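Local coordinates for piwi domain-containing protein (Vanderwaltozyma polyspora, PDB 5THE) that probably binds RNA as a budding yeast Argonaute, of which this chain is the C-terminal lobe carrying the Piwi domain, at residues Leu324-Leu335 with Val366-Asn374; Val394-Asn402 with Val413-Thr423. All coordinates share one frame; numbering follows the deposited sequence.

Contact 1: residues Leu324-Leu335 with Val366-Asn374; sequences LKIYQKHNNGKL and VRKFGPQLN
Leu324 enters the groove of the neighbouring helix as a knob into a hole, its side chain set among Val366, Phe369, Gly370 and Leu373. Leu324 CD1 lies 3.8 Å from Phe369 CB, the two side chains crossing at about a right angle, while its CB meets Leu373 CD1 at 3.6 Å. Lys325 adds only aliphatic carbon: its CG rests 3.8 Å from Leu373 CD2. One turn on, Gln328 has CG anti to the backbone N (chi1 175°) and an extended chain, which carries its amide to the last turn of helix 351-373. Gln328 NE2 donates to Leu373 O at 3.0 Å, nearly straight but from above the carbonyl plane, and also to Gly333 O at 2.8 Å; both acceptors lie in the plane of the amide. Past the type I' turn from Asn331 to Lys334, Leu335 comes back to the same helix and lays CD1 3.6 Å from Gly370 CA, where glycine lets it come close to the backbone. CD1 also touches Asn374, whose OD1 is held by Asn377 N. The short helical segments 324-329 and 366-373, inclined at 39°, thus meet mainly through apolar groups, with one polar link. Because both amide hydrogens of Gln328 are engaged, its flat end is fixed in rotation and ties the C-terminal end of one helix to the turn that follows the other.

Contact 2: residues Val394-Asn402 with Val413-Thr423; sequences VRFIPIQEN and VQSMGNVMPGT
The small three-stranded antiparallel sheet 402-404, 410-415 and 418-419 of the Piwi domain supplies this contact, with the chain leading into it, Phe396 to Glu401, lying across its hairpin. Phe396 CB packs 3.7 Å from Val419 CG1, and Val419 CG2 sits at the edge of the phenyl ring. A water joins the same two residues: it accepts from Val419 N at 2.9 Å and lies within hydrogen-bonding distance of Phe396 O and of Asn418 OD1, which Gly449 N holds as well. Pro398 lays its ring against the hairpin, CB 3.6 Å from Gln414 CB and CG close to the backbone of Gly417 and Asn418, within the type I' turn from Ser415 to Asn418 that joins the last two strands. With CG between its backbone N and carbonyl carbon (chi1 54°), Gln414 turns its extended chain past Pro398, and its NE2 donates to Gln400 O at 2.7 Å, almost straight yet from above the carbonyl plane. An alanine here would keep the CB touching Pro398 but is likely to leave Gln400 O without this donor and open a gap beside Glu401. Just before it, Val413 N donates to Glu401 O at 2.9 Å, and Val413 CG2 touches both that oxygen and Gln400 O. Near the start of segment 394-402, Arg395 reaches outside the contact, its NH2 forming a salt bridge with a phosphate of the bound RNA.

How the contacts relate
Both contacts lie within the Piwi domain, yet on opposite sides of the chain's centre, with their own centres 43 Å apart and no touch between them. Each is partly buried, and they hold different elements: contact 1 joins two helices, contact 2 a hairpin and the extended chain before it. Apolar packing dominates the first, which has a single hydrogen bond between its segments; the second mixes proline, valine and phenylalanine packing with two direct hydrogen bonds and a bridging water. In both, a glutamine amide reaches a backbone carbonyl. Their surroundings differ too, since contact 1 stays about 20 Å from the RNA at its nearest atom, whereas contact 2 reaches it.

Contact 1: residues Leu324-Leu335 with Val366-Asn374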
loop_
_atom_site.group_PDB
_atom_site.type_symbol
_atom_site.label_atom_id
_atom_site.label_comp_id
_atom_site.label_asym_id
_atom_site.label_seq_id
_atom_site.Cartn_x
_atom_site.Cartn_y
_atom_site.Cartn_z
ATOM N N LEU A 324 0.607 -0.416 -17.772
ATOM C CA LEU A 324 0.018 -1.146 -18.892
ATOM C C LEU A 324 0.836 -2.381 -19.241
ATOM O O LEU A 324 0.273 -3.454 -19.478
ATOM C CB LEU A 324 -0.100 -0.232 -20.109
ATOM C CG LEU A 324 -1.065 0.951 -20.006
ATOM C CD1 LEU A 324 -1.018 1.771 -21.286
ATOM C CD2 LEU A 324 -2.452 0.442 -19.748
ATOM N N LYS A 325 2.163 -2.243 -19.285
ATOM C CA LYS A 325 3.024 -3.366 -19.649
ATOM C C LYS A 325 2.845 -4.532 -18.692
ATOM O O LYS A 325 2.731 -5.686 -19.115
ATOM C CB LYS A 325 4.492 -2.930 -19.658
ATOM C CG LYS A 325 4.944 -2.182 -20.901
ATOM C CD LYS A 325 6.386 -1.679 -20.705
ATOM C CE LYS A 325 7.022 -1.278 -22.013
ATOM N NZ LYS A 325 8.449 -0.853 -21.845
ATOM N N ILE A 326 2.852 -4.251 -17.393
ATOM C CA ILE A 326 2.729 -5.316 -16.411
ATOM C C ILE A 326 1.345 -5.936 -16.482
ATOM O O ILE A 326 1.194 -7.165 -16.458
ATOM C CB ILE A 326 3.042 -4.787 -14.999
ATOM C CG1 ILE A 326 4.467 -4.223 -14.964
ATOM C CG2 ILE A 326 2.877 -5.913 -13.983
ATOM C CD1 ILE A 326 4.826 -3.507 -13.662
ATOM N N TYR A 327 0.310 -5.096 -16.576
ATOM C CA TYR A 327 -1.038 -5.629 -16.720
ATOM C C TYR A 327 -1.110 -6.576 -17.908
ATOM O O TYR A 327 -1.680 -7.675 -17.822
ATOM C CB TYR A 327 -2.040 -4.491 -16.896
ATOM C CG TYR A 327 -3.473 -4.960 -17.065
ATOM C CD1 TYR A 327 -3.933 -5.468 -18.286
ATOM C CD2 TYR A 327 -4.365 -4.890 -16.005
ATOM C CE1 TYR A 327 -5.247 -5.887 -18.442
ATOM C CE2 TYR A 327 -5.678 -5.318 -16.143
ATOM C CZ TYR A 327 -6.111 -5.807 -17.363
ATOM O OH TYR A 327 -7.413 -6.215 -17.490
ATOM N N GLN A 328 -0.541 -6.148 -19.038
ATOM C CA GLN A 328 -0.645 -6.928 -20.265
ATOM C C GLN A 328 0.010 -8.299 -20.120
ATOM O O GLN A 328 -0.515 -9.300 -20.631
ATOM C CB GLN A 328 -0.017 -6.149 -21.415
ATOM C CG GLN A 328 0.033 -6.936 -22.715
ATOM C CD GLN A 328 0.542 -6.093 -23.845
ATOM O OE1 GLN A 328 1.564 -5.419 -23.714
ATOM N NE2 GLN A 328 -0.207 -6.065 -24.940
ATOM N N LYS A 329 1.158 -8.364 -19.432
ATOM C CA LYS A 329 1.847 -9.645 -19.257
ATOM C C LYS A 329 1.001 -10.640 -18.478
ATOM O O LYS A 329 1.110 -11.850 -18.696
ATOM C CB LYS A 329 3.186 -9.446 -18.544
ATOM C CG LYS A 329 4.180 -8.564 -19.282
ATOM C CD LYS A 329 5.542 -8.589 -18.584
ATOM C CE LYS A 329 6.298 -7.265 -18.723
ATOM N NZ LYS A 329 6.687 -6.952 -20.126
ATOM N N HIS A 330 0.136 -10.159 -17.591
ATOM C CA HIS A 330 -0.678 -11.034 -16.759
ATOM C C HIS A 330 -2.077 -11.274 -17.316
ATOM O O HIS A 330 -2.862 -11.983 -16.681
ATOM C CB HIS A 330 -0.770 -10.459 -15.334
ATOM C CG HIS A 330 0.507 -10.594 -14.564
ATOM N ND1 HIS A 330 1.527 -9.668 -14.643
ATOM C CD2 HIS A 330 0.950 -11.573 -13.742
ATOM C CE1 HIS A 330 2.532 -10.060 -13.878
ATOM N NE2 HIS A 330 2.207 -11.212 -13.320
ATOM N N ASN A 331 -2.414 -10.702 -18.467
ATOM C CA ASN A 331 -3.741 -10.872 -19.046
ATOM C C ASN A 331 -3.642 -11.229 -20.532
ATOM O O ASN A 331 -4.389 -10.718 -21.381
ATOM C CB ASN A 331 -4.588 -9.625 -18.792
ATOM C CG ASN A 331 -4.859 -9.406 -17.303
ATOM O OD1 ASN A 331 -5.797 -9.986 -16.749
ATOM N ND2 ASN A 331 -4.028 -8.591 -16.646
ATOM N N ASN A 332 -2.714 -12.131 -20.857
ATOM C CA ASN A 332 -2.596 -12.706 -22.201
ATOM C C ASN A 332 -2.595 -11.635 -23.293
ATOM O O ASN A 332 -3.323 -11.729 -24.281
ATOM C CB ASN A 332 -3.718 -13.712 -22.459
ATOM C CG ASN A 332 -3.698 -14.857 -21.488
ATOM O OD1 ASN A 332 -2.663 -15.481 -21.268
ATOM N ND2 ASN A 332 -4.836 -15.123 -20.875
ATOM N N GLY A 333 -1.777 -10.604 -23.109
ATOM C CA GLY A 333 -1.607 -9.598 -24.141
ATOM C C GLY A 333 -2.686 -8.531 -24.209
ATOM O O GLY A 333 -2.570 -7.615 -25.033
ATOM N N LYS A 334 -3.717 -8.606 -23.367
ATOM C CA LYS A 334 -4.792 -7.618 -23.352
ATOM C C LYS A 334 -4.442 -6.427 -22.462
ATOM O O LYS A 334 -3.856 -6.590 -21.388
ATOM C CB LYS A 334 -6.095 -8.255 -22.858
ATOM C CG LYS A 334 -6.583 -9.454 -23.685
ATOM C CD LYS A 334 -7.180 -8.995 -24.985
ATOM C CE LYS A 334 -7.793 -10.142 -25.755
ATOM N NZ LYS A 334 -8.334 -9.649 -27.052
ATOM N N LEU A 335 -4.802 -5.231 -22.919
ATOM C CA LEU A 335 -4.777 -4.041 -22.081
ATOM C C LEU A 335 -6.079 -3.947 -21.297
ATOM O O LEU A 335 -7.085 -4.535 -21.691
ATOM C CB LEU A 335 -4.611 -2.798 -22.941
ATOM C CG LEU A 335 -3.350 -2.784 -23.802
ATOM C CD1 LEU A 335 -3.307 -1.543 -24.674
ATOM C CD2 LEU A 335 -2.133 -2.960 -22.903
ATOM N N VAL A 366 -2.201 7.044 -22.276
ATOM C CA VAL A 366 -2.554 5.695 -22.713
ATOM C C VAL A 366 -3.015 5.716 -24.162
ATOM O O VAL A 366 -2.910 4.703 -24.865
ATOM C CB VAL A 366 -3.614 5.039 -21.803
ATOM C CG1 VAL A 366 -3.173 5.069 -20.333
ATOM C CG2 VAL A 366 -4.976 5.682 -21.990
ATOM N N ARG A 367 -3.531 6.856 -24.644
ATOM C CA ARG A 367 -3.827 6.953 -26.066
ATOM C C ARG A 367 -2.573 6.697 -26.897
ATOM O O ARG A 367 -2.647 6.085 -27.975
ATOM C CB ARG A 367 -4.424 8.321 -26.394
ATOM C CG ARG A 367 -4.702 8.511 -27.889
ATOM C CD ARG A 367 -5.333 9.869 -28.183
ATOM N NE ARG A 367 -5.410 10.144 -29.615
ATOM C CZ ARG A 367 -4.525 10.876 -30.286
ATOM N NH1 ARG A 367 -3.487 11.408 -29.656
ATOM N NH2 ARG A 367 -4.677 11.078 -31.589
ATOM N N LYS A 368 -1.420 7.124 -26.389
ATOM C CA LYS A 368 -0.143 6.925 -27.059
ATOM C C LYS A 368 0.449 5.551 -26.754
ATOM O O LYS A 368 0.895 4.853 -27.665
ATOM C CB LYS A 368 0.834 8.025 -26.643
ATOM C CG LYS A 368 2.226 7.859 -27.266
ATOM C CD LYS A 368 3.287 8.672 -26.538
ATOM C CE LYS A 368 4.684 8.400 -27.092
ATOM N NZ LYS A 368 4.871 8.870 -28.501
ATOM N N PHE A 369 0.465 5.148 -25.477
ATOM C CA PHE A 369 1.147 3.913 -25.081
ATOM C C PHE A 369 0.420 2.662 -25.584
ATOM O O PHE A 369 1.060 1.696 -26.009
ATOM C CB PHE A 369 1.271 3.846 -23.551
ATOM C CG PHE A 369 2.163 4.894 -22.957
ATOM C CD1 PHE A 369 3.312 5.309 -23.620
ATOM C CD2 PHE A 369 1.861 5.461 -21.721
ATOM C CE1 PHE A 369 4.149 6.276 -23.067
ATOM C CE2 PHE A 369 2.686 6.433 -21.163
ATOM C CZ PHE A 369 3.836 6.840 -21.844
ATOM N N GLY A 370 -0.907 2.634 -25.486
ATOM C CA GLY A 370 -1.691 1.471 -25.855
ATOM C C GLY A 370 -1.367 0.901 -27.231
ATOM O O GLY A 370 -1.108 -0.303 -27.388
ATOM N N PRO A 371 -1.385 1.750 -28.263
ATOM C CA PRO A 371 -1.030 1.255 -29.605
ATOM C C PRO A 371 0.376 0.706 -29.691
ATOM O O PRO A 371 0.607 -0.218 -30.481
ATOM C CB PRO A 371 -1.207 2.490 -30.496
ATOM C CG PRO A 371 -2.231 3.307 -29.766
ATOM C CD PRO A 371 -1.877 3.137 -28.312
ATOM N N GLN A 372 1.324 1.240 -28.905
ATOM C CA GLN A 372 2.664 0.665 -28.882
ATOM C C GLN A 372 2.648 -0.766 -28.355
ATOM O O GLN A 372 3.513 -1.566 -28.718
ATOM C CB GLN A 372 3.598 1.530 -28.033
ATOM C CG GLN A 372 3.694 2.989 -28.468
ATOM C CD GLN A 372 4.482 3.840 -27.481
ATOM O OE1 GLN A 372 4.883 3.366 -26.418
ATOM N NE2 GLN A 372 4.701 5.099 -27.828
ATOM N N LEU A 373 1.671 -1.108 -27.515
ATOM C CA LEU A 373 1.646 -2.408 -26.855
ATOM C C LEU A 373 0.644 -3.394 -27.447
ATOM O O LEU A 373 0.849 -4.601 -27.313
ATOM C CB LEU A 373 1.328 -2.236 -25.362
ATOM C CG LEU A 373 2.231 -1.337 -24.523
ATOM C CD1 LEU A 373 1.626 -1.142 -23.135
ATOM C CD2 LEU A 373 3.610 -1.958 -24.416
ATOM N N ASN A 374 -0.444 -2.934 -28.070
ATOM C CA ASN A 374 -1.511 -3.830 -28.514
ATOM C C ASN A 374 -1.432 -4.151 -30.007
ATOM O O ASN A 374 -2.406 -4.664 -30.580
ATOM C CB ASN A 374 -2.890 -3.234 -28.167
ATOM C CG ASN A 374 -3.161 -1.904 -28.886
ATOM O OD1 ASN A 374 -2.469 -1.551 -29.835
ATOM N ND2 ASN A 374 -4.162 -1.171 -28.429
#

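Contact 2: residues Val394-Asn402 with Val413-Thr423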
loop_
_atom_site.group_PDB
_atom_site.type_symbol
_atom_site.label_atom_id
_atom_site.label_comp_id
_atom_site.label_asym_id
_atom_site.label_seq_id
_atom_site.Cartn_x
_atom_site.Cartn_y
_atom_site.Cartn_z
ATOM N N VAL A 394 -13.666 15.473 10.857
ATOM C CA VAL A 394 -14.920 14.784 11.118
ATOM C C VAL A 394 -14.662 13.562 11.987
ATOM O O VAL A 394 -13.733 12.785 11.730
ATOM C CB VAL A 394 -15.580 14.382 9.794
ATOM C CG1 VAL A 394 -16.882 13.686 10.053
ATOM C CG2 VAL A 394 -15.771 15.612 8.916
ATOM N N ARG A 395 -15.484 13.383 13.018
ATOM C CA ARG A 395 -15.472 12.164 13.812
ATOM C C ARG A 395 -16.887 11.617 13.892
ATOM O O ARG A 395 -17.855 12.384 13.922
ATOM C CB ARG A 395 -14.924 12.414 15.222
ATOM C CG ARG A 395 -13.486 12.880 15.251
ATOM C CD ARG A 395 -12.545 11.818 14.707
ATOM N NE ARG A 395 -11.148 12.229 14.821
ATOM C CZ ARG A 395 -10.489 12.951 13.914
ATOM N NH1 ARG A 395 -11.084 13.357 12.797
ATOM N NH2 ARG A 395 -9.221 13.260 14.126
ATOM N N PHE A 396 -16.992 10.284 13.897
ATOM C CA PHE A 396 -18.254 9.553 13.975
ATOM C C PHE A 396 -18.323 8.876 15.332
ATOM O O PHE A 396 -17.420 8.115 15.695
ATOM C CB PHE A 396 -18.348 8.494 12.876
ATOM C CG PHE A 396 -18.353 9.043 11.465
ATOM C CD1 PHE A 396 -18.699 10.365 11.214
ATOM C CD2 PHE A 396 -18.053 8.209 10.384
ATOM C CE1 PHE A 396 -18.720 10.861 9.924
ATOM C CE2 PHE A 396 -18.090 8.686 9.094
ATOM C CZ PHE A 396 -18.414 10.021 8.856
ATOM N N ILE A 397 -19.389 9.136 16.076
ATOM C CA ILE A 397 -19.580 8.570 17.404
ATOM C C ILE A 397 -20.817 7.686 17.345
ATOM O O ILE A 397 -21.857 8.127 16.856
ATOM C CB ILE A 397 -19.736 9.643 18.499
ATOM C CG1 ILE A 397 -18.547 10.607 18.491
ATOM C CG2 ILE A 397 -19.910 9.008 19.872
ATOM C CD1 ILE A 397 -17.193 9.922 18.469
ATOM N N PRO A 398 -20.751 6.449 17.821
ATOM C CA PRO A 398 -21.923 5.580 17.750
ATOM C C PRO A 398 -22.961 5.984 18.779
ATOM O O PRO A 398 -22.646 6.485 19.857
ATOM C CB PRO A 398 -21.351 4.189 18.040
ATOM C CG PRO A 398 -20.151 4.445 18.860
ATOM C CD PRO A 398 -19.571 5.755 18.369
ATOM N N ILE A 399 -24.220 5.760 18.422
ATOM C CA ILE A 399 -25.341 6.091 19.282
ATOM C C ILE A 399 -25.979 4.849 19.896
ATOM O O ILE A 399 -26.522 4.925 21.003
ATOM C CB ILE A 399 -26.379 6.898 18.474
ATOM C CG1 ILE A 399 -25.839 8.273 18.122
ATOM C CG2 ILE A 399 -27.689 7.055 19.224
ATOM C CD1 ILE A 399 -26.820 9.039 17.239
ATOM N N GLN A 400 -25.932 3.715 19.216
ATOM C CA GLN A 400 -26.611 2.505 19.650
ATOM C C GLN A 400 -25.600 1.381 19.670
ATOM O O GLN A 400 -24.549 1.456 19.027
ATOM C CB GLN A 400 -27.750 2.126 18.709
ATOM C CG GLN A 400 -28.669 3.257 18.423
ATOM C CD GLN A 400 -29.574 2.993 17.260
ATOM O OE1 GLN A 400 -30.045 3.936 16.631
ATOM N NE2 GLN A 400 -29.846 1.705 16.967
ATOM N N GLU A 401 -25.933 0.330 20.406
ATOM C CA GLU A 401 -25.119 -0.873 20.346
ATOM C C GLU A 401 -25.549 -1.777 19.200
ATOM O O GLU A 401 -24.691 -2.290 18.474
ATOM C CB GLU A 401 -25.175 -1.616 21.682
ATOM C CG GLU A 401 -24.408 -0.897 22.797
ATOM C CD GLU A 401 -24.416 -1.658 24.117
ATOM O OE1 GLU A 401 -25.243 -2.580 24.268
ATOM O OE2 GLU A 401 -23.600 -1.328 25.006
ATOM N N ASN A 402 -26.862 -1.931 18.999
ATOM C CA ASN A 402 -27.448 -2.733 17.935
ATOM C C ASN A 402 -28.378 -1.880 17.091
ATOM O O ASN A 402 -28.906 -0.863 17.545
ATOM C CB ASN A 402 -28.272 -3.935 18.466
ATOM C CG ASN A 402 -27.429 -4.936 19.228
ATOM O OD1 ASN A 402 -26.562 -5.600 18.659
ATOM N ND2 ASN A 402 -27.673 -5.043 20.535
ATOM N N VAL A 413 -23.693 -2.526 15.739
ATOM C CA VAL A 413 -23.369 -1.419 14.858
ATOM C C VAL A 413 -22.247 -0.559 15.422
ATOM O O VAL A 413 -21.991 0.535 14.915
ATOM C CB VAL A 413 -24.620 -0.565 14.555
ATOM C CG1 VAL A 413 -25.628 -1.393 13.780
ATOM C CG2 VAL A 413 -25.256 -0.009 15.869
ATOM N N GLN A 414 -21.568 -1.021 16.459
ATOM C CA GLN A 414 -20.352 -0.356 16.907
ATOM C C GLN A 414 -19.356 -1.409 17.357
ATOM O O GLN A 414 -19.728 -2.538 17.684
ATOM C CB GLN A 414 -20.621 0.635 18.043
ATOM C CG GLN A 414 -21.346 0.042 19.233
ATOM C CD GLN A 414 -21.328 0.980 20.431
ATOM O OE1 GLN A 414 -20.319 1.084 21.123
ATOM N NE2 GLN A 414 -22.435 1.684 20.664
ATOM N N SER A 415 -18.076 -1.021 17.375
ATOM C CA SER A 415 -16.994 -1.915 17.772
ATOM C C SER A 415 -15.871 -1.102 18.394
ATOM O O SER A 415 -15.460 -0.071 17.840
ATOM C CB SER A 415 -16.458 -2.707 16.577
ATOM O OG SER A 415 -15.473 -3.631 17.005
ATOM N N MET A 416 -15.366 -1.582 19.533
ATOM C CA MET A 416 -14.264 -0.915 20.221
ATOM C C MET A 416 -14.572 0.556 20.481
ATOM O O MET A 416 -13.725 1.428 20.305
ATOM C CB MET A 416 -12.964 -1.071 19.433
ATOM C CG MET A 416 -12.574 -2.519 19.236
ATOM S SD MET A 416 -11.279 -2.676 18.007
ATOM C CE MET A 416 -9.853 -2.177 18.932
ATOM N N GLY A 417 -15.807 0.833 20.880
ATOM C CA GLY A 417 -16.204 2.181 21.213
ATOM C C GLY A 417 -16.359 3.099 20.030
ATOM O O GLY A 417 -16.552 4.302 20.218
ATOM N N ASN A 418 -16.280 2.572 18.815
ATOM C CA ASN A 418 -16.310 3.378 17.609
ATOM C C ASN A 418 -17.409 2.879 16.691
ATOM O O ASN A 418 -18.005 1.825 16.921
ATOM C CB ASN A 418 -14.946 3.354 16.913
ATOM C CG ASN A 418 -13.960 4.303 17.577
ATOM O OD1 ASN A 418 -13.820 5.455 17.170
ATOM N ND2 ASN A 418 -13.306 3.836 18.630
ATOM N N VAL A 419 -17.706 3.663 15.655
ATOM C CA VAL A 419 -18.722 3.199 14.729
ATOM C C VAL A 419 -18.198 1.935 14.055
ATOM O O VAL A 419 -16.987 1.668 14.008
ATOM C CB VAL A 419 -19.123 4.266 13.691
ATOM C CG1 VAL A 419 -19.822 5.433 14.385
ATOM C CG2 VAL A 419 -17.892 4.780 12.919
ATOM N N MET A 420 -19.129 1.135 13.568
ATOM C CA MET A 420 -18.779 -0.127 12.934
ATOM C C MET A 420 -17.901 0.128 11.709
ATOM O O MET A 420 -18.133 1.082 10.965
ATOM C CB MET A 420 -20.056 -0.870 12.520
ATOM C CG MET A 420 -19.864 -2.368 12.249
ATOM S SD MET A 420 -19.574 -3.245 13.805
ATOM C CE MET A 420 -19.299 -4.900 13.203
ATOM N N PRO A 421 -16.880 -0.693 11.471
ATOM C CA PRO A 421 -16.384 -0.686 10.087
ATOM C C PRO A 421 -17.387 -1.383 9.144
ATOM O O PRO A 421 -18.123 -2.212 9.626
ATOM C CB PRO A 421 -15.062 -1.462 10.183
ATOM C CG PRO A 421 -15.084 -2.181 11.484
ATOM C CD PRO A 421 -16.054 -1.496 12.394
ATOM N N GLY A 422 -17.554 -1.022 7.881
ATOM C CA GLY A 422 -17.340 0.271 7.330
ATOM C C GLY A 422 -18.657 1.033 7.240
ATOM O O GLY A 422 -19.499 0.906 6.331
ATOM N N THR A 423 -18.808 1.850 8.256
ATOM C CA THR A 423 -19.813 2.884 8.286
ATOM C C THR A 423 -19.595 3.849 7.127
ATOM O O THR A 423 -18.501 4.393 6.955
ATOM C CB THR A 423 -19.707 3.609 9.630
ATOM O OG1 THR A 423 -20.102 2.714 10.677
ATOM C CG2 THR A 423 -20.567 4.869 9.648
HETATM O O HOH W 1 -15.949 6.025 15.467
#